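Side-chain contacts in MNMC2 (Aquifex aeolicus, PDB 3VYW), which catalyses S-adenosylmethionine-dependent methylation in the modification of the tRNA wobble uridine, working without the oxidase domain to which such enzymes are usually fused: residues 229-232 / 233-237; 264-268 / 269-273; 295-298 / 299-303; 9-12 / 13-17; 134-137 / 138-142. All blocks are in the same frame, centred on the assembly; numbering follows the deposited sequence.

Contact 1 (229-232 / 233-237)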
# COMPACT_ATOMS: atom_id res chain seq x y z
N LEU A 229 2.68 -6.70 10.85
CA LEU A 229 1.86 -7.40 11.77
C LEU A 229 0.57 -6.71 11.99
O LEU A 229 -0.44 -7.30 12.10
CB LEU A 229 2.58 -7.55 13.08
CG LEU A 229 3.71 -8.55 13.07
CD1 LEU A 229 4.34 -8.62 14.41
CD2 LEU A 229 3.18 -9.89 12.71
N SER A 230 0.63 -5.40 12.07
CA SER A 230 -0.54 -4.61 12.23
C SER A 230 -1.47 -4.73 11.06
O SER A 230 -2.64 -4.90 11.22
CB SER A 230 -0.13 -3.17 12.46
OG SER A 230 -1.22 -2.31 12.55
N VAL A 231 -0.94 -4.69 9.87
CA VAL A 231 -1.73 -4.89 8.71
C VAL A 231 -2.35 -6.26 8.62
O VAL A 231 -3.48 -6.40 8.32
CB VAL A 231 -0.92 -4.62 7.46
CG1 VAL A 231 -1.78 -4.73 6.24
CG2 VAL A 231 -0.32 -3.25 7.53
N ARG A 232 -1.61 -7.29 8.91
CA ARG A 232 -2.15 -8.62 8.87
C ARG A 232 -3.24 -8.87 9.87
O ARG A 232 -4.17 -9.58 9.60
CB ARG A 232 -1.06 -9.64 9.03
CG ARG A 232 -0.13 -9.67 7.89
CD ARG A 232 0.89 -10.72 8.07
NE ARG A 232 1.40 -11.08 6.78
CZ ARG A 232 2.40 -11.90 6.59
NH1 ARG A 232 3.00 -12.43 7.61
NH2 ARG A 232 2.81 -12.18 5.38
N LYS A 233 -3.09 -8.33 11.05
CA LYS A 233 -4.06 -8.45 12.08
C LYS A 233 -5.34 -7.77 11.69
O LYS A 233 -6.36 -8.22 12.01
CB LYS A 233 -3.50 -7.98 13.41
CG LYS A 233 -4.49 -7.84 14.53
CD LYS A 233 -4.38 -8.98 15.51
CE LYS A 233 -5.14 -8.68 16.77
NZ LYS A 233 -4.24 -8.36 17.88
N SER A 234 -5.25 -6.64 11.04
CA SER A 234 -6.40 -5.94 10.52
C SER A 234 -7.15 -6.71 9.42
O SER A 234 -8.33 -6.72 9.38
CB SER A 234 -5.97 -4.58 10.00
OG SER A 234 -5.90 -3.66 11.01
N LEU A 235 -6.42 -7.34 8.54
CA LEU A 235 -7.01 -8.11 7.50
C LEU A 235 -7.77 -9.28 8.05
O LEU A 235 -8.81 -9.60 7.57
CB LEU A 235 -5.97 -8.54 6.50
CG LEU A 235 -5.41 -7.51 5.56
CD1 LEU A 235 -4.08 -7.93 5.06
CD2 LEU A 235 -6.30 -7.29 4.38
N LEU A 236 -7.23 -9.92 9.06
CA LEU A 236 -7.86 -11.01 9.75
C LEU A 236 -9.11 -10.58 10.42
O LEU A 236 -10.06 -11.27 10.42
CB LEU A 236 -6.92 -11.61 10.77
CG LEU A 236 -5.83 -12.52 10.27
CD1 LEU A 236 -4.80 -12.75 11.33
CD2 LEU A 236 -6.38 -13.82 9.75
N THR A 237 -9.08 -9.40 10.99
CA THR A 237 -10.23 -8.83 11.64
C THR A 237 -11.37 -8.61 10.67
O THR A 237 -12.50 -8.73 11.02
CB THR A 237 -9.84 -7.52 12.31
OG1 THR A 237 -8.85 -7.79 13.27
CG2 THR A 237 -10.99 -6.91 12.99
O HOH W 1 -3.71 -1.71 10.83
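R232 and L236 meet one helical turn apart. The backbone N of L236 donates to R232 O at 3.1 Å, and L236 CG rests on the same oxygen at 3.4 Å. The R232 side chain runs away from L236. Its CG lies anti to the carbonyl carbon (chi1 -67°), and the chain then runs extended to NE. Its guanidinium is spent elsewhere: NH1 forms a salt bridge with E270, and NE a hydrogen bond with the hydroxyl of T255. K233 N in turn donates to L229 O at 3.0 Å, and K233 CB packs on that oxygen. The lysine chain bends twice, and NZ is hydrogen-bonded to A280 O. V231 and L235 lie side by side and point the same way, with V231 CG1 4.1 Å from L235 CD1. They form an i, i+4 pair on helix 229-237, which packs on the sheet of the Rossmann-like methyltransferase fold. Both touch W222 of strand 220-224. A water bridges two serines of successive turns. It donates to S230 OG at 3.1 Å and is hydrogen-bonded to S234 OG at 2.9 Å. S230 OG also bonds to V281 O.

Contact 2 (264-268 / 269-273)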
# COMPACT_ATOMS: atom_id res chain seq x y z
N PRO A 264 -1.66 -18.84 -0.07
CA PRO A 264 -0.47 -19.58 0.30
C PRO A 264 -0.28 -19.33 1.74
O PRO A 264 -0.68 -18.31 2.16
CB PRO A 264 0.63 -18.89 -0.47
CG PRO A 264 0.08 -17.58 -0.85
CD PRO A 264 -1.36 -17.83 -1.08
N PRO A 265 0.34 -20.22 2.49
CA PRO A 265 0.39 -20.07 3.93
C PRO A 265 1.73 -19.97 4.67
O PRO A 265 2.78 -20.40 4.30
CB PRO A 265 -0.44 -21.25 4.39
CG PRO A 265 -0.51 -22.17 3.23
CD PRO A 265 0.31 -21.62 2.13
N MSE A 266 1.29 -18.96 5.55
CA MSE A 266 2.31 -18.43 6.38
C MSE A 266 2.77 -19.65 7.23
O MSE A 266 2.07 -20.62 7.35
CB MSE A 266 1.81 -17.43 7.51
CG MSE A 266 0.78 -16.40 6.92
SE MSE A 266 0.42 -15.02 8.23
CE MSE A 266 -0.84 -15.74 9.38
N GLU A 267 3.69 -18.97 7.78
CA GLU A 267 4.59 -20.03 8.00
C GLU A 267 4.53 -20.03 9.48
O GLU A 267 3.95 -19.17 10.04
CB GLU A 267 5.96 -19.59 7.80
CG GLU A 267 6.04 -19.29 6.36
CD GLU A 267 7.17 -20.14 5.84
OE1 GLU A 267 8.31 -19.73 5.54
OE2 GLU A 267 6.84 -21.34 5.83
N GLU A 268 5.17 -20.97 10.14
CA GLU A 268 4.99 -21.11 11.55
C GLU A 268 5.42 -19.89 12.32
O GLU A 268 4.70 -19.46 13.16
CB GLU A 268 5.77 -22.33 12.03
CG GLU A 268 5.88 -22.49 13.54
CD GLU A 268 7.21 -22.04 14.10
OE1 GLU A 268 7.23 -21.47 15.20
OE2 GLU A 268 8.25 -22.24 13.45
N ASN A 269 6.58 -19.35 12.01
CA ASN A 269 7.14 -18.22 12.73
C ASN A 269 6.38 -16.94 12.53
O ASN A 269 6.41 -16.05 13.33
CB ASN A 269 8.60 -18.04 12.40
CG ASN A 269 8.84 -17.89 10.92
OD1 ASN A 269 9.30 -16.87 10.46
ND2 ASN A 269 8.55 -18.93 10.17
N GLU A 270 5.74 -16.86 11.39
CA GLU A 270 4.89 -15.77 11.05
C GLU A 270 3.66 -15.71 11.88
O GLU A 270 3.25 -14.67 12.29
CB GLU A 270 4.52 -15.85 9.59
CG GLU A 270 5.59 -15.30 8.69
CD GLU A 270 5.15 -15.15 7.26
OE1 GLU A 270 4.82 -16.16 6.63
OE2 GLU A 270 5.17 -14.02 6.75
N VAL A 271 3.06 -16.84 12.07
CA VAL A 271 1.88 -17.01 12.87
C VAL A 271 2.15 -16.72 14.31
O VAL A 271 1.34 -16.20 15.00
CB VAL A 271 1.34 -18.41 12.69
CG1 VAL A 271 0.08 -18.60 13.47
CG2 VAL A 271 1.08 -18.65 11.24
N ARG A 272 3.31 -17.15 14.73
CA ARG A 272 3.76 -17.00 16.06
C ARG A 272 3.91 -15.57 16.44
O ARG A 272 3.55 -15.17 17.49
CB ARG A 272 5.07 -17.74 16.20
CG ARG A 272 5.66 -17.71 17.57
CD ARG A 272 6.75 -18.74 17.78
NE ARG A 272 6.95 -18.95 19.19
CZ ARG A 272 7.69 -18.17 19.96
NH1 ARG A 272 8.34 -17.16 19.45
NH2 ARG A 272 7.78 -18.40 21.25
N LYS A 273 4.50 -14.81 15.56
CA LYS A 273 4.70 -13.41 15.75
C LYS A 273 3.40 -12.71 15.79
O LYS A 273 3.20 -11.80 16.53
CB LYS A 273 5.48 -12.87 14.59
CG LYS A 273 6.93 -12.66 14.85
CD LYS A 273 7.52 -12.08 13.60
CE LYS A 273 8.22 -13.14 12.78
NZ LYS A 273 8.46 -12.69 11.39
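M266, a selenomethionine, crosses the side chain of E270 obliquely, its CB 3.4 Å from E270 OE1 and close to E270 CB. Further out, the M266 chain bends at chi3 (-82°). This bend takes the methyl CE to V271 CG2 at 4.0 Å, where the two side chains meet at about a right angle. E267 is the N-cap of helix 268-276. Its backbone N reaches E270 OE1 at 3.2 Å in a weak, bent bond. This resembles the E270 half of a capping box, given by the side chain three residues further on. E267 O takes V271 N at 3.2 Å in a straighter bond and E270 N in a weak one. On the outer side, E268 and R272 lie side by side. E268 OE1 touches R272 CD at 3.8 Å, but OE1 stays 4.7 Å from NE, so their charges are not in direct contact. The other oxygen of E270, OE2, already paired with R232, also bonds to S244 OG. The carboxylates of E267 and E270 are like charges 5.1 Å apart at their OE1 atoms, and K253 makes long, weak ion pairs with both. The buried E270 is thus held firmly at OE2 and only weakly at OE1. Its position in the first turn, with R232 beside it, would probably stabilise its negative charge.

Contact 3 (295-298 / 299-303)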
# COMPACT_ATOMS: atom_id res chain seq x y z
N ILE A 295 -2.25 8.90 13.84
CA ILE A 295 -2.63 7.53 13.70
C ILE A 295 -1.52 6.68 14.21
O ILE A 295 -1.73 5.71 14.84
CB ILE A 295 -2.91 7.20 12.25
CG1 ILE A 295 -4.22 7.83 11.84
CG2 ILE A 295 -2.96 5.71 12.05
CD1 ILE A 295 -4.48 7.88 10.37
N LEU A 296 -0.31 7.08 13.90
CA LEU A 296 0.85 6.45 14.43
C LEU A 296 0.96 6.58 15.92
O LEU A 296 1.28 5.65 16.57
CB LEU A 296 2.10 7.00 13.75
CG LEU A 296 3.47 6.51 14.19
CD1 LEU A 296 3.62 5.03 14.04
CD2 LEU A 296 4.57 7.17 13.44
N ILE A 297 0.71 7.75 16.47
CA ILE A 297 0.80 7.94 17.88
C ILE A 297 -0.19 7.09 18.63
O ILE A 297 0.12 6.47 19.59
CB ILE A 297 0.62 9.41 18.26
CG1 ILE A 297 1.79 10.24 17.81
CG2 ILE A 297 0.47 9.55 19.75
CD1 ILE A 297 1.54 11.73 17.78
N ASP A 298 -1.40 7.01 18.13
CA ASP A 298 -2.41 6.23 18.74
C ASP A 298 -2.02 4.80 18.79
O ASP A 298 -2.36 4.13 19.70
CB ASP A 298 -3.64 6.30 17.91
CG ASP A 298 -4.38 7.52 18.11
OD1 ASP A 298 -4.01 8.27 18.99
OD2 ASP A 298 -5.34 7.71 17.37
N TYR A 299 -1.36 4.33 17.76
CA TYR A 299 -0.91 2.97 17.68
C TYR A 299 0.13 2.63 18.72
O TYR A 299 0.07 1.61 19.36
CB TYR A 299 -0.41 2.72 16.27
CG TYR A 299 0.27 1.42 16.02
CD1 TYR A 299 -0.44 0.30 15.75
CD2 TYR A 299 1.64 1.32 16.02
CE1 TYR A 299 0.18 -0.89 15.50
CE2 TYR A 299 2.27 0.14 15.79
CZ TYR A 299 1.53 -0.96 15.52
OH TYR A 299 2.16 -2.13 15.25
N LEU A 300 1.10 3.50 18.89
CA LEU A 300 2.13 3.31 19.85
C LEU A 300 1.59 3.27 21.25
O LEU A 300 2.06 2.54 22.07
CB LEU A 300 3.20 4.37 19.69
CG LEU A 300 4.00 4.19 18.43
CD1 LEU A 300 4.90 5.36 18.17
CD2 LEU A 300 4.79 2.91 18.47
N LEU A 301 0.59 4.07 21.51
CA LEU A 301 -0.08 4.06 22.77
C LEU A 301 -0.79 2.77 23.08
O LEU A 301 -0.71 2.28 24.15
CB LEU A 301 -1.06 5.20 22.83
CG LEU A 301 -0.39 6.54 22.91
CD1 LEU A 301 -1.40 7.62 22.77
CD2 LEU A 301 0.34 6.68 24.20
N LYS A 302 -1.49 2.22 22.11
CA LYS A 302 -2.02 0.90 22.24
C LYS A 302 -0.95 -0.13 22.38
O LYS A 302 -1.03 -1.02 23.18
CB LYS A 302 -2.81 0.57 21.01
CG LYS A 302 -4.24 0.95 21.11
CD LYS A 302 -5.14 -0.27 21.03
CE LYS A 302 -6.60 0.12 21.15
NZ LYS A 302 -7.32 -0.58 22.26
N VAL A 303 0.07 -0.03 21.58
CA VAL A 303 1.06 -1.06 21.58
C VAL A 303 1.71 -1.14 22.91
O VAL A 303 2.02 -2.19 23.38
CB VAL A 303 2.14 -0.87 20.56
CG1 VAL A 303 3.31 -1.73 20.92
CG2 VAL A 303 1.63 -1.24 19.21
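The Y299 ring has V303 CG2 over one face, 3.7 Å above the plane and offset toward the rim. At its edge, near the ring plane, lies the carbonyl oxygen of L296, which also touches Y299 CB at 3.4 Å. The first torsion sets CG anti to the backbone N (chi1 172°) and carries the end of the ring outward from the helix. The hydroxyl OH ends in a hydrogen bond with F279 O. The other flat group is the carboxylate of D298. Its OD1 is hydrogen-bonded to the hydroxyl of Y14 on helix 3-18.

The apolar contacts are made by i, i+4 pairs. I297 and L301 lie side by side, pointing the same way, with I297 CG2 4.0 Å from L301 CD1. L296 CD1 and L300 CD1 stand further apart, at 4.3 Å. I297 and L301 touch both helix 3-18 and helix 24-37; L296 and L300 touch helix 24-37. L301 N donates to I297 O at 3.1 Å, as usual in a helix. The I295 side chain lies about 4 Å from that of E202, which binds S-adenosylmethionine. The Y299 hydroxyl and the D298 carboxylate each find a partner outside the helix, probably fixing how it is turned.

Contact 4 (9-12 / 13-17)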
# COMPACT_ATOMS: atom_id res chain seq x y z
N ASN A 9 7.45 18.07 19.74
CA ASN A 9 6.46 19.06 19.98
C ASN A 9 5.12 18.56 19.58
O ASN A 9 4.16 18.79 20.23
CB ASN A 9 6.77 20.31 19.17
CG ASN A 9 7.80 21.17 19.81
OD1 ASN A 9 8.20 20.96 20.93
ND2 ASN A 9 8.23 22.16 19.10
N TYR A 10 5.08 17.89 18.46
CA TYR A 10 3.86 17.40 17.92
C TYR A 10 3.27 16.40 18.84
O TYR A 10 2.10 16.41 19.08
CB TYR A 10 4.16 16.75 16.59
CG TYR A 10 2.97 16.33 15.83
CD1 TYR A 10 2.54 17.03 14.76
CD2 TYR A 10 2.29 15.21 16.17
CE1 TYR A 10 1.45 16.64 14.06
CE2 TYR A 10 1.19 14.83 15.48
CZ TYR A 10 0.79 15.56 14.43
OH TYR A 10 -0.28 15.19 13.72
N LEU A 11 4.09 15.52 19.36
CA LEU A 11 3.64 14.54 20.28
C LEU A 11 3.15 15.13 21.55
O LEU A 11 2.14 14.75 22.06
CB LEU A 11 4.77 13.60 20.62
CG LEU A 11 4.42 12.70 21.77
CD1 LEU A 11 3.43 11.68 21.32
CD2 LEU A 11 5.64 12.05 22.32
N GLU A 12 3.90 16.05 22.10
CA GLU A 12 3.51 16.66 23.34
C GLU A 12 2.23 17.37 23.10
O GLU A 12 1.34 17.35 23.88
CB GLU A 12 4.55 17.66 23.77
CG GLU A 12 5.65 17.06 24.62
CD GLU A 12 6.79 18.00 24.82
OE1 GLU A 12 7.54 17.83 25.78
OE2 GLU A 12 6.94 18.93 24.03
N SER A 13 2.14 18.02 21.98
CA SER A 13 0.96 18.74 21.69
C SER A 13 -0.24 17.85 21.57
O SER A 13 -1.29 18.18 22.06
CB SER A 13 1.20 19.55 20.44
OG SER A 13 0.01 19.79 19.77
N TYR A 14 -0.11 16.73 20.88
CA TYR A 14 -1.21 15.81 20.70
C TYR A 14 -1.67 15.16 21.96
O TYR A 14 -2.82 14.92 22.14
CB TYR A 14 -0.86 14.76 19.67
CG TYR A 14 -1.89 13.70 19.43
CD1 TYR A 14 -3.06 13.98 18.78
CD2 TYR A 14 -1.69 12.40 19.83
CE1 TYR A 14 -3.99 13.02 18.55
CE2 TYR A 14 -2.62 11.45 19.59
CZ TYR A 14 -3.76 11.77 18.95
OH TYR A 14 -4.68 10.83 18.71
N LEU A 15 -0.76 14.83 22.83
CA LEU A 15 -1.16 14.21 24.06
C LEU A 15 -2.00 15.14 24.90
O LEU A 15 -2.92 14.72 25.55
CB LEU A 15 0.03 13.69 24.83
CG LEU A 15 0.82 12.61 24.13
CD1 LEU A 15 2.09 12.31 24.87
CD2 LEU A 15 0.02 11.36 23.86
N ARG A 16 -1.66 16.41 24.90
CA ARG A 16 -2.45 17.38 25.62
C ARG A 16 -3.83 17.50 25.03
O ARG A 16 -4.80 17.51 25.73
CB ARG A 16 -1.75 18.72 25.64
CG ARG A 16 -2.64 19.89 26.01
CD ARG A 16 -2.41 21.08 25.12
NE ARG A 16 -1.28 21.87 25.56
CZ ARG A 16 -1.32 22.75 26.55
NH1 ARG A 16 -2.44 22.96 27.21
NH2 ARG A 16 -0.24 23.43 26.88
N LYS A 17 -3.93 17.55 23.74
CA LYS A 17 -5.23 17.65 23.17
C LYS A 17 -6.01 16.44 23.59
O LYS A 17 -7.16 16.54 23.93
CB LYS A 17 -5.14 17.74 21.66
CG LYS A 17 -6.22 17.00 20.90
CD LYS A 17 -6.35 17.48 19.47
CE LYS A 17 -6.82 16.40 18.53
NZ LYS A 17 -6.55 16.70 17.12
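L11 and L15 meet through their branches, one turn apart on helix 3-18. In L11, CG stands anti to the backbone N (chi1 170°), and chi2 of 73° brings CD1 near the next turn. L15 takes the other common form, with CG anti to the carbonyl carbon (chi1 -63°) and its chain extended beyond. The two chains therefore approach at a slant, and L11 CD1 lies 3.8 Å from L15 CD1. L15 CG also rests on L11 O at 3.3 Å, the oxygen that accepts L15 N at 3.0 Å. An alanine at L15 would remove this branch and would probably leave L11 CD1 without its neighbour, opening a gap beside V20 and L301.

Y14 has CG anti to its N, like Y10 one turn before it. Y14 CB packs on Y10 O at 3.4 Å, and that oxygen accepts Y14 N at 2.9 Å. The Y14 ring leads away from the turn, and its OH ends at D298. The Y10 hydroxyl makes a weak hydrogen bond with E291. On the outer side, S13 N donates to N9 O at 2.8 Å.

L11 touches F27, L31 and F34 of helix 24-37. Y10 and Y14 touch helix 292-303. The arrangement is that of an amphipathic helix: the L11/L15 pair and the tyrosines pack on two further helices in a small helical cluster beside the methyltransferase fold.

Contact 5 (134-137 / 138-142). With SAM (S-adenosylmethionine), chain E.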
# COMPACT_ATOMS: atom_id res chain seq x y z
N LYS A 134 -2.60 10.93 -4.24
CA LYS A 134 -2.56 12.27 -3.71
C LYS A 134 -1.56 13.24 -4.30
O LYS A 134 -1.78 14.41 -4.25
CB LYS A 134 -2.55 12.29 -2.20
CG LYS A 134 -1.21 12.22 -1.52
CD LYS A 134 -1.44 12.02 -0.05
CE LYS A 134 -0.34 12.56 0.79
NZ LYS A 134 -0.90 12.88 2.10
N GLU A 135 -0.46 12.73 -4.80
CA GLU A 135 0.60 13.53 -5.37
C GLU A 135 1.06 13.02 -6.71
O GLU A 135 2.10 12.45 -6.80
CB GLU A 135 1.79 13.56 -4.42
CG GLU A 135 2.99 14.34 -4.92
CD GLU A 135 4.15 14.36 -3.95
OE1 GLU A 135 5.21 14.82 -4.32
OE2 GLU A 135 4.02 13.93 -2.81
N LEU A 136 0.27 13.24 -7.74
CA LEU A 136 0.64 12.85 -9.08
C LEU A 136 1.85 13.60 -9.58
O LEU A 136 1.99 14.77 -9.36
CB LEU A 136 -0.50 13.11 -10.01
CG LEU A 136 -0.39 12.39 -11.32
CD1 LEU A 136 -0.09 10.96 -11.01
CD2 LEU A 136 -1.69 12.50 -12.05
N LEU A 137 2.74 12.90 -10.25
CA LEU A 137 3.96 13.47 -10.71
C LEU A 137 3.80 13.89 -12.14
O LEU A 137 2.92 13.43 -12.81
CB LEU A 137 5.09 12.47 -10.60
CG LEU A 137 5.59 12.08 -9.23
CD1 LEU A 137 6.91 11.37 -9.35
CD2 LEU A 137 5.73 13.26 -8.32
N LYS A 138 4.68 14.77 -12.58
CA LYS A 138 4.76 15.19 -13.96
C LYS A 138 5.90 14.61 -14.75
O LYS A 138 5.88 14.62 -15.95
CB LYS A 138 4.88 16.68 -13.98
CG LYS A 138 4.70 17.26 -12.61
CD LYS A 138 3.24 17.62 -12.37
CE LYS A 138 3.15 18.89 -11.56
NZ LYS A 138 4.41 19.66 -11.72
N GLU A 139 6.92 14.13 -14.08
CA GLU A 139 8.00 13.47 -14.75
C GLU A 139 8.19 12.11 -14.14
O GLU A 139 8.30 11.99 -12.97
CB GLU A 139 9.30 14.25 -14.62
CG GLU A 139 9.28 15.59 -15.29
CD GLU A 139 10.64 16.25 -15.32
OE1 GLU A 139 10.70 17.46 -15.56
OE2 GLU A 139 11.65 15.57 -15.10
N PHE A 140 8.22 11.08 -14.96
CA PHE A 140 8.38 9.74 -14.47
C PHE A 140 9.58 9.12 -15.10
O PHE A 140 9.81 9.30 -16.24
CB PHE A 140 7.17 8.88 -14.79
CG PHE A 140 5.88 9.44 -14.32
CD1 PHE A 140 5.22 10.38 -15.05
CD2 PHE A 140 5.33 9.01 -13.16
CE1 PHE A 140 4.04 10.88 -14.64
CE2 PHE A 140 4.14 9.52 -12.73
CZ PHE A 140 3.49 10.45 -13.48
N PRO A 141 10.33 8.37 -14.34
CA PRO A 141 11.36 7.51 -14.88
C PRO A 141 10.67 6.46 -15.67
O PRO A 141 9.69 5.95 -15.23
CB PRO A 141 11.96 6.88 -13.65
CG PRO A 141 11.71 7.84 -12.59
CD PRO A 141 10.38 8.40 -12.88
N ILE A 142 11.16 6.16 -16.85
CA ILE A 142 10.47 5.23 -17.70
C ILE A 142 11.09 3.89 -17.56
O ILE A 142 12.27 3.76 -17.43
CB ILE A 142 10.49 5.64 -19.16
CG1 ILE A 142 10.04 7.06 -19.31
CG2 ILE A 142 9.56 4.77 -19.95
CD1 ILE A 142 8.55 7.20 -19.25
N SAM E . 2.50 1.99 -6.88
CA SAM E . 3.53 2.86 -7.31
C SAM E . 4.12 2.18 -8.48
O SAM E . 4.90 2.71 -9.22
OXT SAM E . 3.76 1.06 -8.71
CB SAM E . 4.38 3.10 -6.08
CG SAM E . 3.65 4.13 -5.22
SD SAM E . 4.34 4.57 -3.79
CE SAM E . 4.77 3.21 -2.99
C5' SAM E . 3.25 5.34 -2.81
C4' SAM E . 2.24 6.27 -3.49
O4' SAM E . 1.12 6.45 -2.65
C3' SAM E . 2.76 7.67 -3.75
O3' SAM E . 2.33 8.11 -5.02
C2' SAM E . 2.07 8.51 -2.71
O2' SAM E . 1.89 9.82 -3.17
C1' SAM E . 0.76 7.81 -2.56
N9 SAM E . 0.01 8.14 -1.33
C8 SAM E . 0.45 8.18 -0.10
N7 SAM E . -0.50 8.50 0.76
C5 SAM E . -1.59 8.67 0.08
C6 SAM E . -2.97 9.02 0.38
N6 SAM E . -3.39 9.26 1.62
N1 SAM E . -3.81 9.10 -0.61
C2 SAM E . -3.45 8.86 -1.83
N3 SAM E . -2.23 8.56 -2.17
C4 SAM E . -1.26 8.45 -1.29
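F140 and L137 are brought together by similar first torsions. Both place CG anti to the carbonyl carbon (chi1 -55° in F140, -70° in L137). The loop folds back, and the F140 ring comes to lie against L137. L137 CB makes an off-centre CH-pi contact, 4.2 Å from the ring centroid, and it is 3.8 Å from CE2. L137 O also lies close to the ring, 3.1 Å from CZ, in an oblique approach. L136 CD1 comes near the ring plane, at the edge, 4.4 Å from CZ. A serine in place of F140 would take away the ring and would probably leave L137 CB and L155 without their aromatic partner, with the turn freer to move.

At the start of the loop, K134 lays its hydrocarbon chain over a face of the adenine of S-adenosylmethionine, with CD 3.4 Å from C5. K134 N is 3.2 Å from adenine N3. E135 CB lies 3.9 Å from O2' of the ribose, and E135 N bonds to E133, whose OE1 is itself hydrogen-bonded to the cofactor. This loop follows strand 126-133. An acidic residue at the end of that strand, next to the cofactor, is the classic arrangement of the cofactor pocket in Rossmann-like methyltransferases.

Overall arrangement
All five contacts are local, each joining residues a few positions apart in one continuous stretch. They run in series, and none nests in or crosses another. From the N terminus, contact 4 comes first, on helix 3-18. Contact 5 follows in the loop after strand 126-133, beside the cofactor. Contact 1 is on helix 229-237, contact 2 at the start of helix 268-276, and contact 3 on helix 292-303 near the C terminus. Three pairs touch. A salt bridge ties helix 229-237 to the start of helix 268-276. Contacts 1 and 3 meet by packing of Y299 on S230. Contacts 3 and 4 tie helix 292-303 to helix 3-18. Contact 5 touches none of the others.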